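Local coordinates for protein CalS11 (Micromonospora echinospora, PDB 3TOS) that binds S-adenosyl-L-homocysteine and is probably an O-methyltransferase of calicheamicin biosynthesis, at residues Gln65-Val69 against Thr208-Ile212; Pro70-Phe76 against Val182-Phe188. All blocks are in the same frame, centred on the assembly; numbering follows the deposited sequence.

Contact 1. Residues Gln65-Val69 against Thr208-Ile212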
ATOM      1  N   GLN B  65      11.820 -16.508  -4.553  1.00 10.31           N
ATOM      2  CA  GLN B  65      11.276 -15.722  -5.675  1.00 10.25           C
ATOM      3  C   GLN B  65      10.657 -16.546  -6.776  1.00 10.40           C
ATOM      4  O   GLN B  65       9.899 -15.982  -7.580  1.00 13.57           O
ATOM      5  CB  GLN B  65      12.333 -14.780  -6.290  1.00 13.26           C
ATOM      6  CG  GLN B  65      12.591 -13.612  -5.289  1.00 17.65           C
ATOM      7  CD  GLN B  65      13.422 -12.470  -5.871  1.00 21.69           C
ATOM      8  OE1 GLN B  65      13.230 -12.061  -7.008  1.00 23.56           O
ATOM      9  NE2 GLN B  65      14.360 -11.968  -5.084  1.00 23.53           N
ATOM     10  N   VAL B  66      10.909 -17.869  -6.806  1.00  9.57           N
ATOM     11  CA  VAL B  66      10.308 -18.719  -7.852  1.00 10.99           C
ATOM     12  C   VAL B  66       9.324 -19.769  -7.283  1.00  9.76           C
ATOM     13  O   VAL B  66       8.912 -20.714  -7.987  1.00  9.55           O
ATOM     14  CB  VAL B  66      11.419 -19.434  -8.712  1.00 13.83           C
ATOM     15  CG1 VAL B  66      12.364 -18.403  -9.364  1.00 15.00           C
ATOM     16  CG2 VAL B  66      12.224 -20.482  -7.878  1.00 14.19           C
ATOM     17  N   LEU B  67       8.893 -19.603  -6.034  1.00  8.87           N
ATOM     18  CA  LEU B  67       7.941 -20.550  -5.458  1.00  8.89           C
ATOM     19  C   LEU B  67       6.608 -20.488  -6.237  1.00  8.07           C
ATOM     20  O   LEU B  67       5.844 -21.454  -6.207  1.00 10.68           O
ATOM     21  CB  LEU B  67       7.706 -20.214  -3.974  1.00  9.45           C
ATOM     22  CG  LEU B  67       8.922 -20.689  -3.148  1.00 10.38           C
ATOM     23  CD1 LEU B  67       8.622 -20.317  -1.715  1.00 13.85           C
ATOM     24  CD2 LEU B  67       9.251 -22.238  -3.257  1.00 11.62           C
ATOM     25  N   ASP B  68       6.326 -19.389  -6.939  1.00  8.12           N
ATOM     26  CA  ASP B  68       5.112 -19.325  -7.762  1.00  8.15           C
ATOM     27  C   ASP B  68       5.446 -19.398  -9.260  1.00  7.30           C
ATOM     28  O   ASP B  68       4.651 -18.952 -10.077  1.00  9.00           O
ATOM     29  CB  ASP B  68       4.263 -18.046  -7.457  1.00  9.40           C
ATOM     30  CG  ASP B  68       4.988 -16.753  -7.797  1.00 11.83           C
ATOM     31  OD1 ASP B  68       6.222 -16.786  -8.106  1.00 10.76           O
ATOM     32  OD2 ASP B  68       4.324 -15.684  -7.707  1.00 14.44           O
ATOM     33  N   VAL B  69       6.613 -19.959  -9.626  1.00  7.67           N
ATOM     34  CA  VAL B  69       6.972 -20.114 -11.026  1.00  8.80           C
ATOM     35  C   VAL B  69       7.138 -21.640 -11.297  1.00  8.00           C
ATOM     36  O   VAL B  69       7.782 -22.338 -10.522  1.00  8.64           O
ATOM     37  CB  VAL B  69       8.269 -19.380 -11.357  1.00  9.57           C
ATOM     38  CG1 VAL B  69       8.652 -19.571 -12.858  1.00  9.58           C
ATOM     39  CG2 VAL B  69       8.144 -17.876 -10.998  1.00 10.56           C
ATOM     40  N   THR B 208      10.253 -18.687 -18.563  1.00  8.21           N
ATOM     41  CA  THR B 208       9.025 -17.911 -18.649  1.00  9.02           C
ATOM     42  C   THR B 208       9.237 -16.505 -18.082  1.00  9.02           C
ATOM     43  O   THR B 208      10.284 -16.236 -17.491  1.00  9.10           O
ATOM     44  CB  THR B 208       7.809 -18.655 -17.969  1.00  8.52           C
ATOM     45  OG1 THR B 208       6.596 -17.960 -18.291  1.00  9.07           O
ATOM     46  CG2 THR B 208       7.929 -18.651 -16.475  1.00  8.49           C
ATOM     47  N   LYS B 209       8.303 -15.583 -18.307  1.00  7.77           N
ATOM     48  CA  LYS B 209       8.421 -14.290 -17.624  1.00  8.12           C
ATOM     49  C   LYS B 209       8.323 -14.577 -16.132  1.00  9.39           C
ATOM     50  O   LYS B 209       7.335 -15.205 -15.677  1.00 10.92           O
ATOM     51  CB  LYS B 209       7.369 -13.297 -18.032  1.00 12.16           C
ATOM     52  CG  LYS B 209       7.461 -12.949 -19.450  1.00 14.77           C
ATOM     53  CD  LYS B 209       6.436 -11.776 -19.688  1.00 17.36           C
ATOM     54  CE  LYS B 209       6.129 -11.499 -21.096  1.00 20.65           C
ATOM     55  NZ  LYS B 209       5.378 -10.228 -21.134  1.00 21.77           N
ATOM     56  N   GLY B 210       9.321 -14.110 -15.364  1.00  7.22           N
ATOM     57  CA  GLY B 210       9.326 -14.406 -13.938  1.00  8.37           C
ATOM     58  C   GLY B 210      10.398 -15.444 -13.568  1.00  8.75           C
ATOM     59  O   GLY B 210      10.766 -15.551 -12.396  1.00  9.99           O
ATOM     60  N   SER B 211      10.853 -16.243 -14.547  1.00  7.96           N
ATOM     61  CA  SER B 211      12.036 -17.079 -14.280  1.00  7.21           C
ATOM     62  C   SER B 211      13.204 -16.231 -13.808  1.00  8.17           C
ATOM     63  O   SER B 211      13.392 -15.109 -14.255  1.00  9.64           O
ATOM     64  CB  SER B 211      12.469 -17.878 -15.518  1.00  7.52           C
ATOM     65  OG  SER B 211      11.458 -18.836 -15.865  1.00  8.92           O
ATOM     66  N   ILE B 212      13.999 -16.767 -12.903  1.00  7.81           N
ATOM     67  CA  ILE B 212      15.151 -15.992 -12.465  1.00  8.76           C
ATOM     68  C   ILE B 212      16.421 -16.539 -13.099  1.00  8.14           C
ATOM     69  O   ILE B 212      16.633 -17.768 -13.100  1.00 10.03           O
ATOM     70  CB  ILE B 212      15.326 -16.069 -10.887  1.00 10.76           C
ATOM     71  CG1 ILE B 212      14.078 -15.494 -10.227  1.00 14.75           C
ATOM     72  CG2 ILE B 212      16.714 -15.406 -10.438  1.00 11.70           C
ATOM     73  CD1 ILE B 212      13.934 -14.018 -10.403  1.00 15.71           C
TER
HETATM   74  O   HOH W   1       9.996 -14.455 -10.096  1.00 14.49           O

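Contact 2. Residues Pro70-Phe76 against Val182-Phe188. With SAH (S-adenosyl-L-homocysteine), chain O.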
ATOM      1  N   PRO B  70       6.540 -22.184 -12.378  1.00  8.46           N
ATOM      2  CA  PRO B  70       6.690 -23.618 -12.673  1.00  8.87           C
ATOM      3  C   PRO B  70       8.131 -23.902 -13.107  1.00 10.09           C
ATOM      4  O   PRO B  70       8.890 -23.009 -13.453  1.00 10.94           O
ATOM      5  CB  PRO B  70       5.696 -23.865 -13.828  1.00 11.14           C
ATOM      6  CG  PRO B  70       5.388 -22.590 -14.372  1.00 13.45           C
ATOM      7  CD  PRO B  70       5.652 -21.511 -13.331  1.00 11.02           C
ATOM      8  N   GLY B  71       8.496 -25.153 -13.089  1.00  9.91           N
ATOM      9  CA  GLY B  71       9.781 -25.571 -13.647  1.00  9.41           C
ATOM     10  C   GLY B  71      10.814 -26.052 -12.676  1.00  7.48           C
ATOM     11  O   GLY B  71      10.544 -26.287 -11.498  1.00  9.78           O
ATOM     12  N   VAL B  72      12.007 -26.185 -13.191  1.00  6.17           N
ATOM     13  CA  VAL B  72      13.158 -26.793 -12.497  1.00  6.86           C
ATOM     14  C   VAL B  72      14.179 -25.750 -12.080  1.00  7.65           C
ATOM     15  O   VAL B  72      14.123 -24.583 -12.454  1.00  9.12           O
ATOM     16  CB  VAL B  72      13.831 -27.892 -13.370  1.00  7.87           C
ATOM     17  CG1 VAL B  72      12.762 -28.889 -13.927  1.00 11.06           C
ATOM     18  CG2 VAL B  72      14.560 -27.252 -14.544  1.00  9.52           C
ATOM     19  N   ILE B  73      15.094 -26.203 -11.231  1.00  8.06           N
ATOM     20  CA  ILE B  73      16.266 -25.432 -10.762  1.00  7.86           C
ATOM     21  C   ILE B  73      17.485 -26.077 -11.414  1.00  8.36           C
ATOM     22  O   ILE B  73      17.666 -27.317 -11.319  1.00  8.84           O
ATOM     23  CB  ILE B  73      16.412 -25.508  -9.201  1.00  9.20           C
ATOM     24  CG1 ILE B  73      15.186 -24.845  -8.563  1.00 10.91           C
ATOM     25  CG2 ILE B  73      17.725 -24.786  -8.773  1.00 11.07           C
ATOM     26  CD1 ILE B  73      15.127 -25.102  -7.013  1.00 12.63           C
HETATM   27  N   MSE B  74      18.264 -25.250 -12.121  1.00  8.32           N
HETATM   28  CA  MSE B  74      19.524 -25.701 -12.729  1.00  8.32           C
HETATM   29  C   MSE B  74      20.700 -24.931 -12.186  1.00  8.46           C
HETATM   30  O   MSE B  74      20.605 -23.700 -12.056  1.00  8.65           O
HETATM   31  CB  MSE B  74      19.476 -25.524 -14.253  1.00  8.67           C
HETATM   32  CG  MSE B  74      18.435 -26.430 -14.903  1.00  9.91           C
HETATM   33 SE   MSE B  74      18.616 -26.202 -16.834  0.63 12.29          SE
HETATM   34  CE  MSE B  74      17.538 -27.721 -17.254  1.00 11.69           C
ATOM     35  N   GLU B  75      21.808 -25.627 -11.854  1.00  7.86           N
ATOM     36  CA  GLU B  75      23.066 -24.947 -11.508  1.00  8.40           C
ATOM     37  C   GLU B  75      24.077 -25.372 -12.530  1.00  7.63           C
ATOM     38  O   GLU B  75      24.229 -26.560 -12.778  1.00  9.75           O
ATOM     39  CB  GLU B  75      23.577 -25.272 -10.094  1.00 10.35           C
ATOM     40  CG  GLU B  75      24.887 -24.445  -9.864  1.00 10.85           C
ATOM     41  CD  GLU B  75      25.455 -24.600  -8.480  1.00 11.42           C
ATOM     42  OE1 GLU B  75      25.468 -25.750  -7.949  1.00 11.85           O
ATOM     43  OE2 GLU B  75      25.918 -23.591  -7.946  1.00 10.81           O
ATOM     44  N   PHE B  76      24.719 -24.401 -13.168  1.00  8.34           N
ATOM     45  CA  PHE B  76      25.807 -24.684 -14.095  1.00  8.79           C
ATOM     46  C   PHE B  76      27.097 -24.342 -13.339  1.00  8.55           C
ATOM     47  O   PHE B  76      27.438 -23.157 -13.122  1.00  8.86           O
ATOM     48  CB  PHE B  76      25.654 -23.828 -15.347  1.00  9.57           C
ATOM     49  CG  PHE B  76      24.243 -23.862 -15.894  1.00  8.92           C
ATOM     50  CD1 PHE B  76      23.727 -25.027 -16.468  1.00  7.89           C
ATOM     51  CD2 PHE B  76      23.426 -22.722 -15.796  1.00  8.57           C
ATOM     52  CE1 PHE B  76      22.365 -25.047 -16.948  1.00  8.59           C
ATOM     53  CE2 PHE B  76      22.086 -22.752 -16.211  1.00  9.09           C
ATOM     54  CZ  PHE B  76      21.571 -23.929 -16.833  1.00  8.17           C
ATOM     55  N   VAL B 182      10.461 -26.542 -18.049  1.00  9.01           N
ATOM     56  CA  VAL B 182      10.402 -25.101 -17.853  1.00  8.57           C
ATOM     57  C   VAL B 182      11.524 -24.808 -16.832  1.00  8.67           C
ATOM     58  O   VAL B 182      11.759 -25.617 -15.952  1.00  9.49           O
ATOM     59  CB  VAL B 182       9.022 -24.618 -17.304  1.00  8.38           C
ATOM     60  CG1 VAL B 182       9.058 -23.095 -17.092  1.00  9.48           C
ATOM     61  CG2 VAL B 182       7.884 -24.986 -18.260  1.00  9.23           C
ATOM     62  N   ILE B 183      12.274 -23.719 -16.988  1.00  7.26           N
ATOM     63  CA  ILE B 183      13.375 -23.394 -16.031  1.00  8.73           C
ATOM     64  C   ILE B 183      12.897 -22.305 -15.150  1.00  7.89           C
ATOM     65  O   ILE B 183      12.659 -21.169 -15.609  1.00  9.96           O
ATOM     66  CB  ILE B 183      14.667 -22.962 -16.774  1.00  9.24           C
ATOM     67  CG1 ILE B 183      15.133 -24.149 -17.632  1.00  8.99           C
ATOM     68  CG2 ILE B 183      15.802 -22.482 -15.719  1.00 10.32           C
ATOM     69  CD1 ILE B 183      16.258 -23.813 -18.629  1.00  9.34           C
ATOM     70  N   ALA B 184      12.716 -22.607 -13.866  1.00  6.71           N
ATOM     71  CA  ALA B 184      12.346 -21.565 -12.899  1.00  6.13           C
ATOM     72  C   ALA B 184      13.529 -20.723 -12.415  1.00  7.55           C
ATOM     73  O   ALA B 184      13.413 -19.501 -12.276  1.00  9.09           O
ATOM     74  CB  ALA B 184      11.626 -22.179 -11.717  1.00  8.20           C
ATOM     75  N   LEU B 185      14.649 -21.398 -12.177  1.00  7.60           N
ATOM     76  CA  LEU B 185      15.842 -20.720 -11.646  1.00  8.59           C
ATOM     77  C   LEU B 185      17.061 -21.334 -12.342  1.00  8.38           C
ATOM     78  O   LEU B 185      17.251 -22.548 -12.333  1.00  9.44           O
ATOM     79  CB  LEU B 185      15.931 -20.880 -10.100  1.00  9.37           C
ATOM     80  CG  LEU B 185      17.232 -20.433  -9.401  1.00 11.70           C
ATOM     81  CD1 LEU B 185      17.476 -18.923  -9.640  1.00 12.79           C
ATOM     82  CD2 LEU B 185      17.135 -20.772  -7.918  1.00 13.04           C
ATOM     83  N   ALA B 186      17.857 -20.496 -12.994  1.00  7.86           N
ATOM     84  CA  ALA B 186      19.082 -20.901 -13.702  1.00  8.07           C
ATOM     85  C   ALA B 186      20.223 -20.188 -13.010  1.00  8.08           C
ATOM     86  O   ALA B 186      20.297 -18.932 -13.046  1.00  9.69           O
ATOM     87  CB  ALA B 186      19.030 -20.495 -15.159  1.00  9.02           C
ATOM     88  N   TYR B 187      21.054 -20.967 -12.275  1.00  7.74           N
ATOM     89  CA  TYR B 187      22.172 -20.412 -11.508  1.00  7.45           C
ATOM     90  C   TYR B 187      23.484 -20.611 -12.252  1.00  6.58           C
ATOM     91  O   TYR B 187      24.011 -21.721 -12.338  1.00  7.66           O
ATOM     92  CB  TYR B 187      22.206 -21.014 -10.079  1.00  8.94           C
ATOM     93  CG  TYR B 187      23.063 -20.134  -9.189  1.00  9.29           C
ATOM     94  CD1 TYR B 187      24.456 -20.326  -9.091  1.00 10.27           C
ATOM     95  CD2 TYR B 187      22.505 -19.067  -8.477  1.00 10.78           C
ATOM     96  CE1 TYR B 187      25.251 -19.445  -8.355  1.00 11.32           C
ATOM     97  CE2 TYR B 187      23.281 -18.206  -7.717  1.00 11.25           C
ATOM     98  CZ  TYR B 187      24.640 -18.392  -7.669  1.00 10.70           C
ATOM     99  OH  TYR B 187      25.412 -17.519  -6.914  1.00 12.78           O
ATOM    100  N   PHE B 188      24.034 -19.524 -12.782  1.00  7.30           N
ATOM    101  CA  PHE B 188      25.298 -19.607 -13.511  1.00  7.31           C
ATOM    102  C   PHE B 188      26.492 -19.436 -12.600  1.00  7.89           C
ATOM    103  O   PHE B 188      26.728 -18.346 -12.045  1.00  9.71           O
ATOM    104  CB  PHE B 188      25.325 -18.484 -14.572  1.00  9.25           C
ATOM    105  CG  PHE B 188      24.482 -18.809 -15.765  1.00  9.14           C
ATOM    106  CD1 PHE B 188      23.087 -18.606 -15.746  1.00 10.63           C
ATOM    107  CD2 PHE B 188      25.076 -19.294 -16.902  1.00  9.63           C
ATOM    108  CE1 PHE B 188      22.287 -18.928 -16.870  1.00 10.40           C
ATOM    109  CE2 PHE B 188      24.320 -19.600 -18.018  1.00  9.58           C
ATOM    110  CZ  PHE B 188      22.885 -19.400 -18.026  1.00 11.22           C
TER
HETATM  111  N   SAH O 258      28.714 -23.652  -7.364  1.00  9.79           N
HETATM  112  CA  SAH O 258      29.969 -24.134  -6.702  1.00 10.23           C
HETATM  113  CB  SAH O 258      31.229 -23.533  -7.302  1.00  9.20           C
HETATM  114  CG  SAH O 258      31.445 -23.972  -8.765  1.00  9.29           C
HETATM  115  SD  SAH O 258      33.135 -23.668  -9.236  1.00 10.34           S
HETATM  116  C   SAH O 258      29.866 -23.721  -5.235  1.00 12.03           C
HETATM  117  O   SAH O 258      30.782 -24.040  -4.416  1.00 12.30           O
HETATM  118  OXT SAH O 258      28.846 -23.178  -4.793  1.00 11.85           O
HETATM  119  C5' SAH O 258      33.048 -23.596 -11.033  1.00  9.70           C
HETATM  120  C4' SAH O 258      32.613 -24.942 -11.706  1.00  9.00           C
HETATM  121  O4' SAH O 258      32.300 -24.684 -13.082  1.00  9.67           O
HETATM  122  C3' SAH O 258      33.796 -25.923 -11.705  1.00  9.51           C
HETATM  123  O3' SAH O 258      33.466 -27.103 -10.931  1.00 10.19           O
HETATM  124  C2' SAH O 258      34.013 -26.190 -13.184  1.00 10.52           C
HETATM  125  O2' SAH O 258      34.409 -27.538 -13.510  1.00 11.26           O
HETATM  126  C1' SAH O 258      32.629 -25.848 -13.785  1.00  9.10           C
HETATM  127  N9  SAH O 258      32.711 -25.520 -15.229  1.00  9.50           N
HETATM  128  C8  SAH O 258      33.349 -24.471 -15.814  1.00 11.22           C
HETATM  129  N7  SAH O 258      33.206 -24.632 -17.155  1.00 10.20           N
HETATM  130  C5  SAH O 258      32.511 -25.758 -17.417  1.00  9.83           C
HETATM  131  C6  SAH O 258      32.051 -26.435 -18.635  1.00  9.24           C
HETATM  132  N6  SAH O 258      32.390 -25.950 -19.852  1.00 12.05           N
HETATM  133  N1  SAH O 258      31.327 -27.569 -18.461  1.00 10.83           N
HETATM  134  C2  SAH O 258      31.012 -28.052 -17.221  1.00 10.60           C
HETATM  135  N3  SAH O 258      31.458 -27.523 -16.060  1.00 10.02           N
HETATM  136  C4  SAH O 258      32.157 -26.336 -16.150  1.00  9.51           C

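Contact 1. Residues Gln65-Val69 against Thr208-Ile212
Val69 meets Thr208 and Gly210 with both of its methyls: CG1, anti to the backbone N (chi1 179°), lies 3.8 Å from Thr208 CG2, while CG2 comes 3.8 Å from Gly210 O. Val66 turns CG1 beside its own backbone N (chi1 -58°) and presses it against Ile212 CG1 at 3.5 Å, tighter than usual for two carbons. The tip of Ile212, CD1, reaches OE1 of Gln65, whose side chain crosses it at about a right angle and gives its NE2 to Tyr252 OH. No direct hydrogen bond joins the two segments; instead a water lies within bonding distance of Gln65 O (2.9 Å) and Gly210 O (2.7 Å). Each segment contains a turn, type I from Val66 to Val69 and type II from Thr208 to Ser211. Cutting Val69 back to an alanine removes both methyls and is likely to open a gap beside the Thr208 methyl and Gly210 O. The type I turn leads from helix 50-65 toward strand 72-76, the type II turn into strand 211-215. Ala184 of strand 183-188 packs on Val66 and Val69, Tyr252 of strand 251-254 on Ile212, and Ala239 of the second subunit on Thr208.

Contact 2. Residues Pro70-Phe76 against Val182-Phe188
Met74 N to Leu185 O (2.9 Å), Tyr187 N to Met74 O (2.8 Å) and Phe76 N to Tyr187 O (2.9 Å), all nearly straight, form the main rungs of a parallel ladder between the two backbones. Its first bond runs from Val72 N to Val182 O (2.8 Å). A beta bulge then shifts the register by one residue, and Val72 O accepts from both Ala184 N (2.8 Å) and the longer Leu185 N (3.2 Å). Gly71 passes close to Val182 O, where a side chain would clash. Glu75 OE2 lies 2.9 Å from the amino N of S-adenosyl-L-homocysteine; the same oxygen is hydrogen-bonded to His83 ND1, which probably steadies the carboxylate facing the ligand. The extended chain of Glu75, with CG anti to the backbone N (chi1 -178°), runs alongside Tyr187, the carboxylate and phenol planes 72° apart; Tyr187 OH itself bonds to Asp216. On the face carrying Phe76 and Phe188, an edge-to-face pair forms with planes at 51°: Phe76 CD2 stands 3.8 Å above the centre of the Phe188 ring, while Ala186 CB meets the Phe76 edge. Toward the start of the strands, on the same face, Met74 (selenomethionine) crosses Ile183 at about a right angle, its SE against CD1. The strands are central in the Rossmann-like methyltransferase sheet, flanked by strands 103-107 and 211-215. Helix 193-203 packs on the Phe76, Ile183 and Phe188 face, helices 50-65 and 82-94 on that of Ile73 and Tyr187.

How the contacts relate
The centres of the two contacts lie about 9 Å apart. Along the chain the order is 65-69, 70-76, 182-188, 208-212, so contact 2 falls between the two halves of contact 1. Both reach the same sheet, in which strand 183-188 lies between 72-76 and 211-215. They meet directly: Ser211 OG is 2.6 Å from Ile183 O and Ile212 N 2.9 Å from Ala184 O, both probable hydrogen bonds, and Ile212 CG2 packs on Leu185 CD1. Contact 2 carries strand 72-76 up to Glu75 beside the ligand, whereas contact 1 joins the turns at the other, N-terminal end of strands 72-76 and 211-215. Both also touch the second subunit.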